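Telomere length regulator taz1 (Schizosaccharomyces pombe, PDB 4ZMI) binds double-stranded telomeric DNA and regulates telomere length and function in fission yeast, the chain here being its helical domain. Local coordinates at residues 82-87 against 180-185; 74-79 against 96-101; 145-150 against 215-220; 118-123 against 219-224; 56-61 against 109-114. All coordinates share one frame; numbering follows the deposited sequence.

All five contacts lie within the helical domain of Taz1, classed by sequence in the TRF family. Along the chain, contact 2 falls within the span of contact 5, contact 5 closes before contacts 3 and 4 open, and contact 1 interleaves with the others. Contacts 3 and 4, centres 8 Å apart, share helix 214-229, which packs on helices 137-154 and 118-130 respectively. Contact 5 packs helix 52-68 on the loop before helix 118-130; D109 there accepts from L120 N. Contact 2 (centres 13 Å apart from contact 4) places the start of helix 78-83 on helix 95-107. In contact 1 (centres 30 Å apart from contact 5) that helix's end meets 180-185. Contacts 1, 3 and 4 bring late helices onto earlier ones.

Contact 1: residues 82-87 against 180-185; sequences RKYDAY and NVVCGQ
The ring of Y84 carries the side chain of its own neighbour K83 on one face, with K83 CG about 3.5 Å above the plane and over the centre. At the phenol end, Y84 OH touches V182 CG1 at 4.0 Å, while elsewhere the ring meets that of Y80. K83 CG touches both the Y84 ring and V182 CG1, the latter at 3.9 Å, the lysine chain running roughly at right angles to the valine. CG stands anti to the backbone N (chi1 173°) and the chain bends at chi2 (67°), which swings the extended outer part along to the carbonyl of V181. There K83 NZ donates to V181 O at 2.9 Å, coming in from above the carbonyl plane. Within the helical domain of Taz1 this bond ties the end of helix 78-83 to the end of helix 176-182: K83 is the last residue of its helix before Y84 breaks away to N-cap helix 85-91, and V181 lies in the closing turn of the other. A positive amine at the C-terminal end of a helix is probably favoured by the helix dipole. A methionine in place of K83 would probably leave V181 O without this donor and the helix end without its positive charge. V181 CG1 also lies 3.5 Å from K83 NZ, and V182 packs on Y173, one of the residues at the magnesium site.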
# COMPACT_ATOMS: atom_id res chain seq x y z
N ARG A 82 -8.41 12.11 -5.72
CA ARG A 82 -9.41 13.01 -5.16
C ARG A 82 -8.98 14.46 -5.26
O ARG A 82 -9.80 15.35 -5.46
CB ARG A 82 -9.72 12.67 -3.70
CG ARG A 82 -10.70 13.64 -3.04
CD ARG A 82 -10.89 13.34 -1.56
NE ARG A 82 -10.65 11.94 -1.28
CZ ARG A 82 -9.56 11.48 -0.69
NH1 ARG A 82 -8.62 12.32 -0.30
NH2 ARG A 82 -9.41 10.18 -0.49
N LYS A 83 -7.67 14.68 -5.13
CA LYS A 83 -7.11 16.04 -5.16
C LYS A 83 -7.15 16.74 -6.52
O LYS A 83 -7.52 17.90 -6.60
CB LYS A 83 -5.67 16.04 -4.64
CG LYS A 83 -4.98 17.38 -4.79
CD LYS A 83 -5.66 18.39 -3.87
CE LYS A 83 -5.03 19.77 -4.00
NZ LYS A 83 -5.34 20.59 -2.78
N TYR A 84 -6.75 16.06 -7.59
CA TYR A 84 -6.61 16.72 -8.89
C TYR A 84 -7.79 16.46 -9.82
O TYR A 84 -8.10 15.32 -10.19
CB TYR A 84 -5.26 16.39 -9.53
CG TYR A 84 -4.10 16.74 -8.61
CD1 TYR A 84 -3.44 15.74 -7.90
CD2 TYR A 84 -3.71 18.05 -8.41
CE1 TYR A 84 -2.40 16.05 -7.04
CE2 TYR A 84 -2.67 18.37 -7.54
CZ TYR A 84 -2.01 17.37 -6.87
OH TYR A 84 -0.97 17.66 -6.00
N ASP A 85 -8.43 17.56 -10.20
CA ASP A 85 -9.72 17.50 -10.87
C ASP A 85 -9.70 16.60 -12.10
O ASP A 85 -10.60 15.77 -12.28
CB ASP A 85 -10.23 18.90 -11.20
CG ASP A 85 -10.62 19.68 -9.95
OD1 ASP A 85 -11.16 19.07 -8.99
OD2 ASP A 85 -10.38 20.91 -9.93
N ALA A 86 -8.66 16.72 -12.91
CA ALA A 86 -8.56 15.93 -14.13
C ALA A 86 -8.65 14.44 -13.81
O ALA A 86 -9.30 13.67 -14.53
CB ALA A 86 -7.26 16.24 -14.86
N TYR A 87 -8.02 14.02 -12.71
CA TYR A 87 -8.02 12.60 -12.38
C TYR A 87 -9.32 12.17 -11.71
O TYR A 87 -9.83 11.07 -11.96
CB TYR A 87 -6.79 12.22 -11.55
CG TYR A 87 -5.51 12.53 -12.29
CD1 TYR A 87 -4.98 13.81 -12.26
CD2 TYR A 87 -4.87 11.57 -13.04
CE1 TYR A 87 -3.82 14.12 -12.95
CE2 TYR A 87 -3.71 11.87 -13.73
CZ TYR A 87 -3.19 13.15 -13.69
OH TYR A 87 -2.05 13.47 -14.36
N ASN A 180 0.08 18.39 3.50
CA ASN A 180 -0.96 19.18 4.17
C ASN A 180 -1.94 19.78 3.16
O ASN A 180 -3.07 20.13 3.51
CB ASN A 180 -0.35 20.30 5.01
CG ASN A 180 0.45 19.76 6.20
OD1 ASN A 180 0.03 18.82 6.87
ND2 ASN A 180 1.60 20.37 6.45
N VAL A 181 -1.50 19.88 1.92
CA VAL A 181 -2.31 20.45 0.85
C VAL A 181 -3.26 19.41 0.25
O VAL A 181 -4.34 19.76 -0.23
CB VAL A 181 -1.40 21.11 -0.22
CG1 VAL A 181 -2.07 21.19 -1.59
CG2 VAL A 181 -0.94 22.48 0.24
N VAL A 182 -2.88 18.13 0.29
CA VAL A 182 -3.70 17.09 -0.33
C VAL A 182 -4.46 16.21 0.65
O VAL A 182 -5.28 15.38 0.23
CB VAL A 182 -2.87 16.19 -1.24
CG1 VAL A 182 -2.07 17.05 -2.21
CG2 VAL A 182 -1.94 15.30 -0.41
N CYS A 183 -4.22 16.37 1.94
CA CYS A 183 -4.77 15.44 2.92
C CYS A 183 -6.23 15.70 3.28
O CYS A 183 -6.77 16.75 2.98
CB CYS A 183 -3.93 15.47 4.19
SG CYS A 183 -3.90 17.08 4.98
N GLY A 184 -6.86 14.74 3.95
CA GLY A 184 -8.17 14.94 4.54
C GLY A 184 -8.09 15.60 5.91
O GLY A 184 -7.02 16.06 6.32
N GLN A 185 -9.20 15.62 6.63
CA GLN A 185 -9.27 16.30 7.91
C GLN A 185 -8.36 15.69 8.96
O GLN A 185 -7.69 16.40 9.70
CB GLN A 185 -10.71 16.33 8.45
CG GLN A 185 -10.87 17.13 9.74
CD GLN A 185 -12.24 16.95 10.38
OE1 GLN A 185 -13.17 16.42 9.76
NE2 GLN A 185 -12.37 17.38 11.63

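Contact 2: residues 74-79 against 96-101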
# COMPACT_ATOMS: atom_id res chain seq x y z
N ARG A 74 3.91 2.56 -7.86
CA ARG A 74 3.66 1.12 -7.74
C ARG A 74 2.22 0.75 -7.47
O ARG A 74 1.88 -0.44 -7.47
CB ARG A 74 4.55 0.51 -6.66
CG ARG A 74 6.03 0.73 -6.92
CD ARG A 74 6.85 0.80 -5.63
NE ARG A 74 7.80 -0.30 -5.60
CZ ARG A 74 7.61 -1.41 -4.91
NH1 ARG A 74 6.52 -1.52 -4.17
NH2 ARG A 74 8.50 -2.39 -4.95
N THR A 75 1.38 1.74 -7.24
CA THR A 75 0.01 1.46 -6.86
C THR A 75 -0.83 2.72 -7.09
O THR A 75 -0.35 3.72 -7.64
CB THR A 75 -0.06 1.06 -5.38
OG1 THR A 75 -1.41 0.73 -5.03
CG2 THR A 75 0.37 2.22 -4.54
N ILE A 76 -2.08 2.66 -6.68
CA ILE A 76 -3.04 3.72 -6.93
C ILE A 76 -3.17 4.63 -5.74
O ILE A 76 -3.24 4.17 -4.60
CB ILE A 76 -4.42 3.12 -7.16
CG1 ILE A 76 -4.41 2.18 -8.36
CG2 ILE A 76 -5.45 4.23 -7.30
CD1 ILE A 76 -4.05 2.87 -9.65
N PHE A 77 -3.24 5.94 -5.98
CA PHE A 77 -3.35 6.89 -4.90
C PHE A 77 -4.65 7.64 -4.88
O PHE A 77 -4.86 8.59 -5.66
CB PHE A 77 -2.16 7.84 -4.93
CG PHE A 77 -0.90 7.16 -4.57
CD1 PHE A 77 -0.16 6.51 -5.54
CD2 PHE A 77 -0.49 7.09 -3.25
CE1 PHE A 77 1.01 5.85 -5.21
CE2 PHE A 77 0.67 6.44 -2.89
CZ PHE A 77 1.43 5.80 -3.87
N PHE A 78 -5.52 7.23 -3.96
CA PHE A 78 -6.84 7.83 -3.86
C PHE A 78 -6.77 9.27 -3.39
O PHE A 78 -7.59 10.11 -3.80
CB PHE A 78 -7.76 6.97 -3.00
CG PHE A 78 -8.13 5.66 -3.65
CD1 PHE A 78 -7.48 4.50 -3.32
CD2 PHE A 78 -9.10 5.62 -4.64
CE1 PHE A 78 -7.79 3.30 -3.93
CE2 PHE A 78 -9.42 4.43 -5.26
CZ PHE A 78 -8.77 3.27 -4.91
N SER A 79 -5.78 9.59 -2.57
CA SER A 79 -5.61 10.99 -2.20
C SER A 79 -5.27 11.84 -3.42
O SER A 79 -5.71 12.96 -3.53
CB SER A 79 -4.51 11.16 -1.14
OG SER A 79 -3.25 10.74 -1.63
N LYS A 96 -14.64 1.15 -7.34
CA LYS A 96 -14.69 -0.29 -7.06
C LYS A 96 -13.53 -1.07 -7.71
O LYS A 96 -12.81 -1.77 -7.01
CB LYS A 96 -16.05 -0.91 -7.44
CG LYS A 96 -17.27 0.04 -7.41
CD LYS A 96 -17.41 0.86 -8.71
CE LYS A 96 -18.74 1.63 -8.78
NZ LYS A 96 -19.88 0.80 -9.28
N PRO A 97 -13.34 -0.97 -9.03
CA PRO A 97 -12.22 -1.75 -9.57
C PRO A 97 -10.85 -1.19 -9.20
O PRO A 97 -9.88 -1.93 -9.24
CB PRO A 97 -12.43 -1.67 -11.08
CG PRO A 97 -13.12 -0.39 -11.27
CD PRO A 97 -14.07 -0.29 -10.11
N LEU A 98 -10.76 0.10 -8.88
CA LEU A 98 -9.48 0.66 -8.47
C LEU A 98 -9.04 -0.01 -7.16
O LEU A 98 -7.89 -0.39 -7.02
CB LEU A 98 -9.55 2.18 -8.31
CG LEU A 98 -9.47 2.96 -9.65
CD1 LEU A 98 -9.85 4.41 -9.48
CD2 LEU A 98 -8.08 2.85 -10.30
N LYS A 99 -9.98 -0.17 -6.23
CA LYS A 99 -9.68 -0.83 -4.96
C LYS A 99 -9.15 -2.23 -5.18
O LYS A 99 -8.26 -2.67 -4.46
CB LYS A 99 -10.93 -0.92 -4.10
CG LYS A 99 -11.57 0.41 -3.81
CD LYS A 99 -11.04 1.03 -2.54
CE LYS A 99 -11.82 2.30 -2.24
NZ LYS A 99 -11.38 2.95 -0.99
N SER A 100 -9.67 -2.92 -6.19
CA SER A 100 -9.20 -4.26 -6.50
C SER A 100 -7.75 -4.24 -6.97
O SER A 100 -6.94 -5.03 -6.49
CB SER A 100 -10.08 -4.93 -7.55
OG SER A 100 -11.39 -5.18 -7.05
N ILE A 101 -7.42 -3.35 -7.90
CA ILE A 101 -6.05 -3.26 -8.41
C ILE A 101 -5.06 -2.95 -7.27
O ILE A 101 -3.99 -3.55 -7.17
CB ILE A 101 -5.95 -2.15 -9.50
CG1 ILE A 101 -6.87 -2.46 -10.67
CG2 ILE A 101 -4.52 -2.02 -9.99
CD1 ILE A 101 -7.55 -1.24 -11.24
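F78 meets helix 95-107 through the outer end of its ring, where F78 CZ lies 3.7 Å from L98 CB and the backbone N of K99 sits at the ring edge, in plane. The lysine then climbs over one face: bent at chi2 (-91°), its chain brings K99 NZ to 4.7 Å from the centroid of the F78 ring, 9° off the normal, a cation-pi contact. On the opposite face lies I76 CG2, 4.1 Å above the plane and offset toward the rim. The other branch of the isoleucine reaches L98, with I76 CD1 4.1 Å from L98 CD2, the two side chains crossing at about a right angle. Further out, K99 NZ is held over the ring by a hydrogen bond to V231 O near the end of the chain. D126 accepts from F78 N and Q102 donates to I76 O, fixing the backbone that presents both side chains. F77 holds the N-cap position of helix 78-83; the contact seats the start of that helix on helix 95-107 within the helical domain of Taz1.

Contact 3: residues 145-150 against 215-220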
# COMPACT_ATOMS: atom_id res chain seq x y z
N PHE A 145 0.90 0.79 10.08
CA PHE A 145 2.03 1.67 9.77
C PHE A 145 3.19 1.44 10.73
O PHE A 145 4.34 1.38 10.31
CB PHE A 145 1.63 3.16 9.75
CG PHE A 145 2.74 4.07 9.31
CD1 PHE A 145 2.95 4.35 7.97
CD2 PHE A 145 3.61 4.62 10.24
CE1 PHE A 145 3.98 5.18 7.56
CE2 PHE A 145 4.66 5.43 9.84
CZ PHE A 145 4.84 5.72 8.50
N GLU A 146 2.89 1.30 12.02
CA GLU A 146 3.96 1.03 12.99
C GLU A 146 4.65 -0.30 12.74
O GLU A 146 5.85 -0.40 12.90
CB GLU A 146 3.47 1.10 14.43
CG GLU A 146 4.57 1.36 15.43
CD GLU A 146 5.08 0.11 16.11
OE1 GLU A 146 4.53 -0.99 15.86
OE2 GLU A 146 6.04 0.22 16.91
N GLU A 147 3.89 -1.30 12.32
CA GLU A 147 4.48 -2.58 11.93
C GLU A 147 5.44 -2.49 10.74
O GLU A 147 6.54 -3.06 10.78
CB GLU A 147 3.39 -3.61 11.64
CG GLU A 147 3.96 -4.99 11.38
CD GLU A 147 4.54 -5.65 12.64
OE1 GLU A 147 4.07 -5.31 13.74
OE2 GLU A 147 5.44 -6.51 12.52
N LEU A 148 5.03 -1.78 9.69
CA LEU A 148 5.90 -1.58 8.54
C LEU A 148 7.16 -0.88 9.01
O LEU A 148 8.25 -1.16 8.53
CB LEU A 148 5.21 -0.74 7.45
CG LEU A 148 3.94 -1.38 6.92
CD1 LEU A 148 3.21 -0.42 5.98
CD2 LEU A 148 4.34 -2.67 6.20
N VAL A 149 7.02 0.02 9.98
CA VAL A 149 8.20 0.72 10.50
C VAL A 149 9.15 -0.27 11.18
O VAL A 149 10.37 -0.23 10.94
CB VAL A 149 7.82 1.90 11.41
CG1 VAL A 149 9.06 2.53 12.02
CG2 VAL A 149 7.07 2.94 10.60
N ILE A 150 8.60 -1.18 11.99
CA ILE A 150 9.40 -2.21 12.65
C ILE A 150 10.10 -3.07 11.61
O ILE A 150 11.31 -3.29 11.68
CB ILE A 150 8.56 -3.17 13.51
CG1 ILE A 150 7.58 -2.42 14.40
CG2 ILE A 150 9.47 -4.02 14.36
CD1 ILE A 150 8.25 -1.59 15.44
N PRO A 215 2.76 -14.64 9.52
CA PRO A 215 1.37 -15.02 9.21
C PRO A 215 0.37 -14.09 9.87
O PRO A 215 -0.77 -13.97 9.43
CB PRO A 215 1.26 -16.41 9.82
CG PRO A 215 2.30 -16.43 10.87
CD PRO A 215 3.44 -15.71 10.25
N ALA A 216 0.80 -13.45 10.95
CA ALA A 216 -0.06 -12.50 11.61
C ALA A 216 0.01 -11.17 10.87
O ALA A 216 -0.99 -10.47 10.74
CB ALA A 216 0.36 -12.34 13.06
N PHE A 217 1.21 -10.83 10.41
CA PHE A 217 1.39 -9.64 9.59
C PHE A 217 0.50 -9.76 8.36
O PHE A 217 -0.34 -8.89 8.09
CB PHE A 217 2.85 -9.49 9.20
CG PHE A 217 3.12 -8.35 8.25
CD1 PHE A 217 2.65 -7.08 8.53
CD2 PHE A 217 3.88 -8.53 7.10
CE1 PHE A 217 2.90 -6.02 7.67
CE2 PHE A 217 4.13 -7.47 6.25
CZ PHE A 217 3.64 -6.22 6.54
N VAL A 218 0.65 -10.87 7.66
CA VAL A 218 -0.10 -11.12 6.44
C VAL A 218 -1.58 -11.02 6.69
O VAL A 218 -2.30 -10.31 5.99
CB VAL A 218 0.23 -12.48 5.84
CG1 VAL A 218 -0.70 -12.79 4.68
CG2 VAL A 218 1.67 -12.51 5.38
N ASN A 219 -2.05 -11.72 7.71
CA ASN A 219 -3.47 -11.65 8.04
C ASN A 219 -3.93 -10.23 8.37
O ASN A 219 -5.03 -9.84 8.01
CB ASN A 219 -3.86 -12.67 9.11
CG ASN A 219 -4.15 -14.05 8.52
OD1 ASN A 219 -4.76 -14.17 7.44
ND2 ASN A 219 -3.71 -15.10 9.21
N ALA A 220 -3.10 -9.44 9.03
CA ALA A 220 -3.49 -8.06 9.29
C ALA A 220 -3.51 -7.25 7.98
O ALA A 220 -4.37 -6.39 7.78
CB ALA A 220 -2.57 -7.41 10.34
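F217 and L148 make the apolar part of this contact: L148 CD2 comes to the edge of the phenylalanine ring, near its plane, 3.6 Å from F217 CZ. The two side chains meet at about a right angle. A second touch comes from the aliphatic part of an acid, E147 CG lying 3.8 Å from F217 CD1. With CG anti to the backbone N (chi1 -174°) and a bend at chi2 (71°), E147 brings its CG methylene against the CD1 side of the ring, obliquely, and turns its carboxylate aside, the carboxylate and ring planes 41° apart. The polar end has its own partner, E147 OE2 accepting from A212 N just ahead of helix 214-229; a cobalt ion lies about 5 Å from this side chain. Trimming F217 to an alanine would probably open a gap beside L148 CD2 and strip E147 CG of its apolar cover. F217 reaches from helix 214-229 to helix 137-154 and also touches L110 and H117 in the loop ahead of helix 118-130; L148 packs in turn on V124 of that helix.

Contact 4: residues 118-123 against 219-224; sequences LTLRSI and NAVIHF
Two helices of the helical domain of Taz1, 118-130 and 214-229, face each other here near the centre of the chain, joined through side chains one turn apart on each. On the first turn L120 and V221 reach toward each other tip to tip, with L120 CD2 3.9 Å from V221 CG1. The valine presents that methyl because CG1 stands anti to its backbone N (chi1 169°), directing it at L120. One turn further on, I123 CG2 comes to the edge of the F224 ring, near its plane, at 4.4 Å from F224 CE2. The CA atoms of L120 and V221 are 8.4 Å apart, a distance spanned by the side chains. Helix 137-154 flanks the same surface: V221 and F224 both pack on L144, and the F224 ring meets that of F137 with nearly parallel planes. At the start of helix 118-130, D109 accepts from L120 N and so helps to set the turn from which L120 projects. No hydrogen bond or charge pair links the two segments, and the contact therefore depends on the fit and burial of methyl groups and a ring edge.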
# COMPACT_ATOMS: atom_id res chain seq x y z
N LEU A 118 7.52 -1.20 0.16
CA LEU A 118 7.23 0.14 -0.37
C LEU A 118 5.78 0.28 -0.76
O LEU A 118 5.20 1.33 -0.54
CB LEU A 118 8.11 0.45 -1.58
CG LEU A 118 9.61 0.38 -1.31
CD1 LEU A 118 10.37 0.63 -2.60
CD2 LEU A 118 9.97 1.40 -0.25
N THR A 119 5.18 -0.77 -1.31
CA THR A 119 3.80 -0.63 -1.83
C THR A 119 2.78 -0.59 -0.71
O THR A 119 1.82 0.16 -0.75
CB THR A 119 3.42 -1.75 -2.78
OG1 THR A 119 4.45 -1.92 -3.75
CG2 THR A 119 2.12 -1.43 -3.49
N LEU A 120 3.00 -1.43 0.30
CA LEU A 120 2.12 -1.40 1.47
C LEU A 120 2.29 -0.04 2.17
O LEU A 120 1.32 0.57 2.61
CB LEU A 120 2.46 -2.55 2.41
CG LEU A 120 2.01 -3.87 1.81
CD1 LEU A 120 2.47 -5.07 2.65
CD2 LEU A 120 0.51 -3.85 1.68
N ARG A 121 3.53 0.44 2.24
CA ARG A 121 3.76 1.75 2.82
C ARG A 121 2.92 2.81 2.09
O ARG A 121 2.26 3.64 2.73
CB ARG A 121 5.23 2.13 2.78
CG ARG A 121 5.57 3.16 3.82
CD ARG A 121 6.98 3.67 3.64
NE ARG A 121 7.90 2.55 3.59
CZ ARG A 121 9.19 2.68 3.31
NH1 ARG A 121 9.68 3.89 3.09
NH2 ARG A 121 9.96 1.61 3.27
N SER A 122 2.93 2.74 0.75
CA SER A 122 2.17 3.69 -0.05
C SER A 122 0.71 3.60 0.30
O SER A 122 0.05 4.61 0.50
CB SER A 122 2.35 3.39 -1.55
OG SER A 122 3.68 3.66 -1.90
N ILE A 123 0.18 2.37 0.34
CA ILE A 123 -1.25 2.20 0.56
C ILE A 123 -1.67 2.70 1.93
O ILE A 123 -2.65 3.43 2.04
CB ILE A 123 -1.70 0.75 0.33
CG1 ILE A 123 -1.38 0.35 -1.10
CG2 ILE A 123 -3.19 0.59 0.59
CD1 ILE A 123 -1.39 -1.14 -1.31
N ASN A 219 -2.05 -11.72 7.71
CA ASN A 219 -3.47 -11.65 8.04
C ASN A 219 -3.93 -10.23 8.37
O ASN A 219 -5.03 -9.84 8.01
CB ASN A 219 -3.86 -12.67 9.11
CG ASN A 219 -4.15 -14.05 8.52
OD1 ASN A 219 -4.76 -14.17 7.44
ND2 ASN A 219 -3.71 -15.10 9.21
N ALA A 220 -3.10 -9.44 9.03
CA ALA A 220 -3.49 -8.06 9.29
C ALA A 220 -3.51 -7.25 7.98
O ALA A 220 -4.37 -6.39 7.78
CB ALA A 220 -2.57 -7.41 10.34
N VAL A 221 -2.59 -7.56 7.06
CA VAL A 221 -2.54 -6.83 5.79
C VAL A 221 -3.80 -7.13 4.99
O VAL A 221 -4.53 -6.21 4.60
CB VAL A 221 -1.28 -7.20 4.97
CG1 VAL A 221 -1.39 -6.65 3.55
CG2 VAL A 221 -0.05 -6.64 5.63
N ILE A 222 -4.07 -8.41 4.79
CA ILE A 222 -5.26 -8.85 4.08
C ILE A 222 -6.50 -8.24 4.69
O ILE A 222 -7.34 -7.70 3.98
CB ILE A 222 -5.40 -10.38 4.11
CG1 ILE A 222 -4.36 -11.01 3.19
CG2 ILE A 222 -6.81 -10.79 3.69
CD1 ILE A 222 -4.15 -12.48 3.40
N HIS A 223 -6.60 -8.30 6.01
CA HIS A 223 -7.73 -7.70 6.69
C HIS A 223 -7.85 -6.23 6.29
O HIS A 223 -8.93 -5.78 5.90
CB HIS A 223 -7.58 -7.81 8.21
CG HIS A 223 -8.86 -7.57 8.95
ND1 HIS A 223 -9.41 -6.32 9.11
CD2 HIS A 223 -9.69 -8.43 9.60
CE1 HIS A 223 -10.53 -6.41 9.81
NE2 HIS A 223 -10.72 -7.69 10.12
N PHE A 224 -6.74 -5.50 6.39
CA PHE A 224 -6.75 -4.06 6.16
C PHE A 224 -7.11 -3.68 4.73
O PHE A 224 -7.86 -2.74 4.51
CB PHE A 224 -5.40 -3.44 6.52
CG PHE A 224 -5.30 -1.98 6.18
CD1 PHE A 224 -5.87 -1.03 7.00
CD2 PHE A 224 -4.64 -1.56 5.05
CE1 PHE A 224 -5.78 0.31 6.69
CE2 PHE A 224 -4.54 -0.23 4.74
CZ PHE A 224 -5.11 0.71 5.56

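Contact 5: residues 56-61 against 109-114; sequences KDLYEF and DLLDNT
Y59 and L111 both place CG anti to the carbonyl carbon, at chi1 -75° and -61°, and these settings bring the tyrosine ring out toward the leucine, which it meets obliquely. Helix 52-68 is thereby packed on the loop that links helices 95-107 and 118-130 in the helical domain of Taz1. Y59 OH lies 3.6 Å from L111 CB, and one ring atom back from CZ, Y59 CE1 comes within 4.1 Å of L111 CD1. From one residue earlier in the helix, L58 CD1 meets the same methyl, L111 CD1, at 4.1 Å, the two leucine side chains crossing at about a right angle. L111 thus fits against two neighbours of helix 52-68, and it packs as well on F46, S47 and L50 of helix 43-50. Beyond it D112 forms an Asx turn, and D112 OD2 accepts from H117 N. In that turn T114 N donates to D112 OD1 at 2.8 Å, with an N-H...O angle of 158°, approaching from above the carboxylate plane.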
# COMPACT_ATOMS: atom_id res chain seq x y z
N LYS A 56 6.40 -15.67 -10.95
CA LYS A 56 6.86 -15.00 -12.15
C LYS A 56 5.68 -14.35 -12.83
O LYS A 56 5.76 -13.21 -13.28
CB LYS A 56 7.53 -15.98 -13.11
CG LYS A 56 8.22 -15.28 -14.29
CD LYS A 56 9.17 -16.22 -15.01
CE LYS A 56 10.25 -15.45 -15.76
NZ LYS A 56 9.67 -14.58 -16.82
N ASP A 57 4.58 -15.09 -12.88
CA ASP A 57 3.36 -14.54 -13.44
C ASP A 57 2.86 -13.35 -12.62
O ASP A 57 2.42 -12.35 -13.16
CB ASP A 57 2.29 -15.61 -13.55
CG ASP A 57 0.97 -15.06 -14.04
OD1 ASP A 57 0.00 -15.05 -13.25
OD2 ASP A 57 0.92 -14.60 -15.20
N LEU A 58 2.94 -13.47 -11.30
CA LEU A 58 2.53 -12.37 -10.43
C LEU A 58 3.29 -11.08 -10.76
O LEU A 58 2.68 -10.04 -10.96
CB LEU A 58 2.71 -12.74 -8.95
CG LEU A 58 1.62 -13.63 -8.33
CD1 LEU A 58 2.01 -14.04 -6.92
CD2 LEU A 58 0.27 -12.91 -8.32
N TYR A 59 4.62 -11.17 -10.85
CA TYR A 59 5.44 -10.00 -11.17
C TYR A 59 5.24 -9.48 -12.60
O TYR A 59 5.32 -8.27 -12.83
CB TYR A 59 6.92 -10.25 -10.87
CG TYR A 59 7.27 -10.22 -9.39
CD1 TYR A 59 6.80 -11.21 -8.52
CD2 TYR A 59 8.07 -9.21 -8.85
CE1 TYR A 59 7.11 -11.19 -7.16
CE2 TYR A 59 8.39 -9.19 -7.48
CZ TYR A 59 7.90 -10.19 -6.65
OH TYR A 59 8.20 -10.19 -5.30
N GLU A 60 4.97 -10.38 -13.56
CA GLU A 60 4.74 -9.91 -14.94
C GLU A 60 3.44 -9.12 -15.05
O GLU A 60 3.39 -8.08 -15.71
CB GLU A 60 4.77 -11.06 -15.97
CG GLU A 60 3.50 -11.91 -16.02
CD GLU A 60 3.46 -12.84 -17.21
OE1 GLU A 60 3.77 -12.38 -18.32
OE2 GLU A 60 3.12 -14.03 -17.02
N PHE A 61 2.38 -9.59 -14.39
CA PHE A 61 1.13 -8.85 -14.41
C PHE A 61 1.31 -7.48 -13.75
O PHE A 61 0.79 -6.47 -14.25
CB PHE A 61 0.05 -9.64 -13.71
CG PHE A 61 -1.27 -8.93 -13.64
CD1 PHE A 61 -2.06 -8.79 -14.76
CD2 PHE A 61 -1.73 -8.41 -12.44
CE1 PHE A 61 -3.27 -8.14 -14.70
CE2 PHE A 61 -2.94 -7.76 -12.37
CZ PHE A 61 -3.71 -7.62 -13.49
N ASP A 109 3.21 -7.41 -2.48
CA ASP A 109 4.29 -6.67 -1.84
C ASP A 109 4.69 -7.41 -0.56
O ASP A 109 5.76 -7.16 -0.01
CB ASP A 109 3.87 -5.22 -1.55
CG ASP A 109 5.03 -4.32 -1.15
OD1 ASP A 109 6.15 -4.52 -1.67
OD2 ASP A 109 4.83 -3.40 -0.33
N LEU A 110 3.84 -8.33 -0.11
CA LEU A 110 4.17 -9.21 1.01
C LEU A 110 5.29 -10.16 0.64
O LEU A 110 5.84 -10.84 1.51
CB LEU A 110 2.95 -10.04 1.40
CG LEU A 110 1.81 -9.22 1.99
CD1 LEU A 110 0.54 -10.04 2.01
CD2 LEU A 110 2.20 -8.70 3.38
N LEU A 111 5.60 -10.22 -0.65
CA LEU A 111 6.65 -11.11 -1.15
C LEU A 111 8.03 -10.46 -1.11
O LEU A 111 9.03 -11.09 -1.45
CB LEU A 111 6.31 -11.58 -2.57
CG LEU A 111 5.02 -12.38 -2.73
CD1 LEU A 111 4.76 -12.77 -4.17
CD2 LEU A 111 5.05 -13.62 -1.83
N ASP A 112 8.09 -9.19 -0.72
CA ASP A 112 9.35 -8.44 -0.71
C ASP A 112 10.25 -8.93 0.42
O ASP A 112 10.10 -8.50 1.56
CB ASP A 112 9.06 -6.94 -0.57
CG ASP A 112 10.31 -6.12 -0.28
OD1 ASP A 112 11.43 -6.62 -0.52
OD2 ASP A 112 10.16 -4.99 0.21
N ASN A 113 11.22 -9.78 0.11
CA ASN A 113 12.09 -10.31 1.16
C ASN A 113 13.13 -9.32 1.71
O ASN A 113 14.00 -9.72 2.47
CB ASN A 113 12.74 -11.64 0.75
CG ASN A 113 13.83 -11.49 -0.30
OD1 ASN A 113 14.60 -10.53 -0.29
ND2 ASN A 113 13.90 -12.46 -1.21
N THR A 114 13.05 -8.04 1.33
CA THR A 114 13.90 -7.04 1.96
C THR A 114 13.14 -6.39 3.13
O THR A 114 13.71 -5.63 3.91
CB THR A 114 14.30 -5.92 0.99
OG1 THR A 114 13.12 -5.28 0.50
CG2 THR A 114 15.12 -6.47 -0.18